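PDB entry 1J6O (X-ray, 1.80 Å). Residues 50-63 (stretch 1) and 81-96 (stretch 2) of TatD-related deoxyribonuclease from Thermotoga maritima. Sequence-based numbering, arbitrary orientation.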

# COMPACT_ATOMS: atom_id res chain seq x y z
N ASN A 50 -7.21 0.06 -11.54
CA ASN A 50 -7.57 -0.53 -12.82
C ASN A 50 -6.83 0.26 -13.87
O ASN A 50 -6.09 1.18 -13.54
CB ASN A 50 -9.09 -0.57 -13.06
CG ASN A 50 -9.74 0.81 -13.04
OD1 ASN A 50 -9.31 1.73 -13.71
ND2 ASN A 50 -10.82 0.92 -12.28
N LEU A 51 -6.97 -0.09 -15.13
CA LEU A 51 -6.26 0.65 -16.16
C LEU A 51 -6.55 2.14 -16.24
O LEU A 51 -5.62 2.95 -16.28
CB LEU A 51 -6.49 0.00 -17.54
CG LEU A 51 -5.46 -1.01 -18.08
CD1 LEU A 51 -4.78 -1.74 -16.97
CD2 LEU A 51 -6.15 -1.98 -19.07
N GLU A 52 -7.83 2.51 -16.27
CA GLU A 52 -8.17 3.93 -16.36
C GLU A 52 -7.74 4.69 -15.12
O GLU A 52 -7.25 5.83 -15.19
CB GLU A 52 -9.68 4.12 -16.54
CG GLU A 52 -10.26 3.57 -17.82
CD GLU A 52 -10.07 2.07 -17.96
OE1 GLU A 52 -10.37 1.32 -16.99
OE2 GLU A 52 -9.63 1.64 -19.06
N ASP A 53 -7.98 4.08 -13.97
CA ASP A 53 -7.63 4.70 -12.71
C ASP A 53 -6.10 4.81 -12.53
O ASP A 53 -5.58 5.81 -11.96
CB ASP A 53 -8.30 3.91 -11.58
CG ASP A 53 -8.08 4.56 -10.24
OD1 ASP A 53 -8.80 5.55 -9.93
OD2 ASP A 53 -7.18 4.08 -9.52
N SER A 54 -5.38 3.81 -13.02
CA SER A 54 -3.94 3.85 -12.89
C SER A 54 -3.39 5.00 -13.72
O SER A 54 -2.41 5.65 -13.33
CB SER A 54 -3.30 2.53 -13.33
OG SER A 54 -3.53 1.52 -12.36
N LYS A 55 -4.02 5.26 -14.87
CA LYS A 55 -3.56 6.37 -15.74
C LYS A 55 -3.76 7.71 -14.99
O LYS A 55 -2.90 8.58 -15.04
CB LYS A 55 -4.35 6.39 -17.07
CG LYS A 55 -3.70 7.15 -18.25
CD LYS A 55 -3.42 8.61 -18.00
CE LYS A 55 -2.99 9.35 -19.30
NZ LYS A 55 -1.57 9.14 -19.70
N LYS A 56 -4.88 7.86 -14.28
CA LYS A 56 -5.14 9.10 -13.53
C LYS A 56 -4.13 9.25 -12.39
O LYS A 56 -3.68 10.36 -12.09
CB LYS A 56 -6.54 9.11 -12.95
CG LYS A 56 -7.63 9.21 -14.02
CD LYS A 56 -9.02 9.06 -13.42
CE LYS A 56 -9.69 10.40 -13.17
NZ LYS A 56 -8.94 11.27 -12.22
N SER A 57 -3.80 8.13 -11.75
CA SER A 57 -2.84 8.13 -10.66
C SER A 57 -1.48 8.57 -11.23
O SER A 57 -0.80 9.42 -10.66
CB SER A 57 -2.72 6.72 -10.05
OG SER A 57 -1.76 6.67 -9.00
N LEU A 58 -1.09 7.99 -12.36
CA LEU A 58 0.20 8.38 -12.94
C LEU A 58 0.24 9.85 -13.31
O LEU A 58 1.23 10.55 -13.04
CB LEU A 58 0.51 7.54 -14.18
CG LEU A 58 1.81 7.84 -14.94
CD1 LEU A 58 3.03 7.79 -14.00
CD2 LEU A 58 1.94 6.84 -16.08
N ASP A 59 -0.82 10.33 -13.91
CA ASP A 59 -0.87 11.73 -14.31
C ASP A 59 -0.76 12.63 -13.11
O ASP A 59 -0.08 13.66 -13.15
CB ASP A 59 -2.14 12.02 -15.10
CG ASP A 59 -2.02 11.53 -16.54
OD1 ASP A 59 -0.91 11.12 -16.91
OD2 ASP A 59 -3.02 11.55 -17.28
N LEU A 60 -1.39 12.24 -12.01
CA LEU A 60 -1.31 13.08 -10.81
C LEU A 60 0.10 13.04 -10.20
O LEU A 60 0.61 14.07 -9.76
CB LEU A 60 -2.32 12.60 -9.78
CG LEU A 60 -2.34 13.34 -8.44
CD1 LEU A 60 -2.63 14.83 -8.67
CD2 LEU A 60 -3.42 12.69 -7.56
N SER A 61 0.72 11.86 -10.17
CA SER A 61 2.06 11.74 -9.59
C SER A 61 3.03 12.61 -10.34
O SER A 61 3.98 13.14 -9.76
CB SER A 61 2.56 10.29 -9.63
OG SER A 61 2.92 9.93 -10.94
N LYS A 62 2.80 12.79 -11.63
CA LYS A 62 3.70 13.62 -12.40
C LYS A 62 3.63 15.11 -12.03
O LYS A 62 4.48 15.89 -12.45
CB LYS A 62 3.49 13.37 -13.90
CG LYS A 62 4.09 12.00 -14.31
CD LYS A 62 3.58 11.44 -15.63
CE LYS A 62 4.02 12.27 -16.83
NZ LYS A 62 5.51 12.30 -16.97
N THR A 63 2.65 15.51 -11.22
CA THR A 63 2.52 16.92 -10.83
C THR A 63 3.19 17.28 -9.50
O THR A 63 3.21 18.45 -9.10
CB THR A 63 1.04 17.34 -10.67
OG1 THR A 63 0.47 16.67 -9.54
CG2 THR A 63 0.25 17.00 -11.93
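Stretch 2 81-96: VPEDFIEHLEKFAKDE

How does stretch 2 lie on stretch 1? Pro82 to Phe85 forms a type I turn that leads into a helix, and a second type I turn, Phe92 to Asp95, follows. This helix runs parallel to the stretch 1 helix, with 1° between their directions and axes 10.9 Å apart. Leu51 pairs in register with Leu89, and Lys55 with Phe92.

What fills the space between them? Leu51 CD2 lies 3.6 Å from Pro82 CD and 4.0 Å from Phe85 CB, while Leu51 CD1 reaches Leu89 CD2 at 3.8 Å. Phe92 is a knob among Leu51, Ser54, Lys55 and Leu58; its CE2 is 3.6 Å from Leu51 O, at the ring edge. Leu51 O already accepts from Lys55 N (3.1 Å).

Which polar groups bridge the stretches? One hydrogen bond crosses, from Lys62 NZ to Asp95 OD2 at 3.2 Å, within a salt bridge that joins the C-terminal ends of the two stretches. Asp95 OD1 is bonded elsewhere in the structure.

How are the remaining donors and acceptors satisfied? The backbone is served largely by helical bonds; Asn50 ND2 and Ser57 OG, among others, find partners elsewhere in the structure. Asn50 OD1 caps the first helix by accepting from Asp53 N (2.7 Å), and Asn50 O takes both Ser54 N and Ser54 OG at 2.8 Å. In stretch 2, Phe92 O accepts from Asp95 N (2.9 Å).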

# COMPACT_ATOMS: atom_id res chain seq x y z
N VAL A 81 -10.56 -6.95 -16.97
CA VAL A 81 -9.34 -6.69 -17.74
C VAL A 81 -9.37 -7.05 -19.22
O VAL A 81 -9.87 -8.11 -19.62
CB VAL A 81 -8.09 -7.39 -17.10
CG1 VAL A 81 -7.90 -6.91 -15.66
CG2 VAL A 81 -8.26 -8.91 -17.16
N PRO A 82 -8.81 -6.17 -20.05
CA PRO A 82 -8.73 -6.36 -21.50
C PRO A 82 -7.64 -7.40 -21.69
O PRO A 82 -6.82 -7.61 -20.80
CB PRO A 82 -8.30 -4.99 -22.02
CG PRO A 82 -8.65 -4.05 -20.91
CD PRO A 82 -8.34 -4.83 -19.69
N GLU A 83 -7.61 -8.03 -22.86
CA GLU A 83 -6.60 -9.04 -23.14
C GLU A 83 -5.16 -8.54 -23.04
O GLU A 83 -4.26 -9.30 -22.69
CB GLU A 83 -6.84 -9.64 -24.55
N ASP A 84 -4.94 -7.27 -23.35
CA ASP A 84 -3.60 -6.72 -23.30
C ASP A 84 -3.34 -5.89 -22.06
O ASP A 84 -2.46 -5.03 -22.07
CB ASP A 84 -3.36 -5.87 -24.54
N PHE A 85 -4.07 -6.16 -20.98
CA PHE A 85 -3.87 -5.36 -19.76
C PHE A 85 -2.45 -5.33 -19.17
O PHE A 85 -2.01 -4.29 -18.66
CB PHE A 85 -4.94 -5.73 -18.71
CG PHE A 85 -4.49 -6.70 -17.66
CD1 PHE A 85 -4.66 -8.06 -17.85
CD2 PHE A 85 -3.96 -6.23 -16.46
CE1 PHE A 85 -4.31 -8.97 -16.84
CE2 PHE A 85 -3.61 -7.12 -15.45
CZ PHE A 85 -3.78 -8.50 -15.64
N ILE A 86 -1.74 -6.44 -19.25
CA ILE A 86 -0.39 -6.47 -18.70
C ILE A 86 0.54 -5.58 -19.54
O ILE A 86 1.42 -4.91 -19.01
CB ILE A 86 0.15 -7.90 -18.65
CG1 ILE A 86 -0.54 -8.68 -17.53
CG2 ILE A 86 1.67 -7.90 -18.41
CD1 ILE A 86 -0.28 -8.13 -16.16
N GLU A 87 0.34 -5.59 -20.86
CA GLU A 87 1.17 -4.77 -21.74
C GLU A 87 0.90 -3.30 -21.46
O GLU A 87 1.79 -2.45 -21.51
CB GLU A 87 0.83 -5.03 -23.21
CG GLU A 87 1.46 -6.26 -23.80
CD GLU A 87 1.61 -6.12 -25.31
OE1 GLU A 87 0.60 -5.78 -25.98
OE2 GLU A 87 2.73 -6.35 -25.82
N HIS A 88 -0.36 -3.00 -21.18
CA HIS A 88 -0.74 -1.64 -20.88
C HIS A 88 -0.09 -1.17 -19.56
O HIS A 88 0.34 -0.03 -19.46
CB HIS A 88 -2.25 -1.54 -20.81
CG HIS A 88 -2.76 -0.16 -21.07
ND1 HIS A 88 -3.92 0.08 -21.79
CD2 HIS A 88 -2.31 1.05 -20.67
CE1 HIS A 88 -4.15 1.38 -21.81
NE2 HIS A 88 -3.19 1.99 -21.14
N LEU A 89 -0.03 -2.05 -18.55
CA LEU A 89 0.57 -1.67 -17.26
C LEU A 89 2.07 -1.51 -17.49
O LEU A 89 2.71 -0.60 -16.94
CB LEU A 89 0.30 -2.73 -16.18
CG LEU A 89 -1.13 -2.88 -15.67
CD1 LEU A 89 -1.24 -4.07 -14.70
CD2 LEU A 89 -1.54 -1.56 -14.99
N GLU A 90 2.64 -2.40 -18.31
CA GLU A 90 4.06 -2.35 -18.59
C GLU A 90 4.41 -1.02 -19.27
O GLU A 90 5.48 -0.45 -19.01
CB GLU A 90 4.47 -3.53 -19.47
CG GLU A 90 5.93 -3.54 -19.87
CD GLU A 90 6.34 -4.91 -20.34
OE1 GLU A 90 5.49 -5.58 -20.98
OE2 GLU A 90 7.48 -5.32 -20.07
N LYS A 91 3.51 -0.52 -20.13
CA LYS A 91 3.73 0.75 -20.82
C LYS A 91 3.72 1.90 -19.80
O LYS A 91 4.49 2.86 -19.92
CB LYS A 91 2.63 1.01 -21.85
CG LYS A 91 2.71 2.42 -22.46
CD LYS A 91 1.55 2.77 -23.38
CE LYS A 91 1.66 4.22 -23.89
NZ LYS A 91 0.57 4.60 -24.86
N PHE A 92 2.85 1.82 -18.82
CA PHE A 92 2.78 2.86 -17.81
C PHE A 92 4.09 2.87 -17.03
O PHE A 92 4.67 3.93 -16.75
CB PHE A 92 1.66 2.59 -16.77
CG PHE A 92 0.25 2.81 -17.26
CD1 PHE A 92 -0.03 3.68 -18.30
CD2 PHE A 92 -0.81 2.17 -16.61
CE1 PHE A 92 -1.37 3.92 -18.70
CE2 PHE A 92 -2.13 2.40 -16.99
CZ PHE A 92 -2.41 3.28 -18.05
N ALA A 93 4.52 1.67 -16.66
CA ALA A 93 5.73 1.50 -15.89
C ALA A 93 6.99 2.01 -16.56
O ALA A 93 8.05 2.02 -15.94
CB ALA A 93 5.88 0.03 -15.45
N LYS A 94 6.90 2.44 -17.81
CA LYS A 94 8.09 2.95 -18.47
C LYS A 94 8.39 4.28 -17.78
O LYS A 94 9.55 4.68 -17.70
CB LYS A 94 7.87 3.19 -19.97
CG LYS A 94 7.62 1.93 -20.78
CD LYS A 94 8.76 0.92 -20.67
CE LYS A 94 10.02 1.38 -21.39
NZ LYS A 94 10.97 0.25 -21.59
N ASP A 95 7.35 4.94 -17.27
CA ASP A 95 7.52 6.24 -16.58
C ASP A 95 8.28 6.03 -15.26
O ASP A 95 7.95 5.14 -14.47
CB ASP A 95 6.14 6.86 -16.28
CG ASP A 95 6.23 8.35 -16.01
OD1 ASP A 95 6.75 8.74 -14.94
OD2 ASP A 95 5.78 9.14 -16.88
N GLU A 96 9.30 6.86 -15.02
CA GLU A 96 10.10 6.72 -13.79
C GLU A 96 9.30 6.95 -12.50
O GLU A 96 9.73 6.54 -11.42
CB GLU A 96 11.29 7.69 -13.81
CG GLU A 96 10.90 9.14 -14.02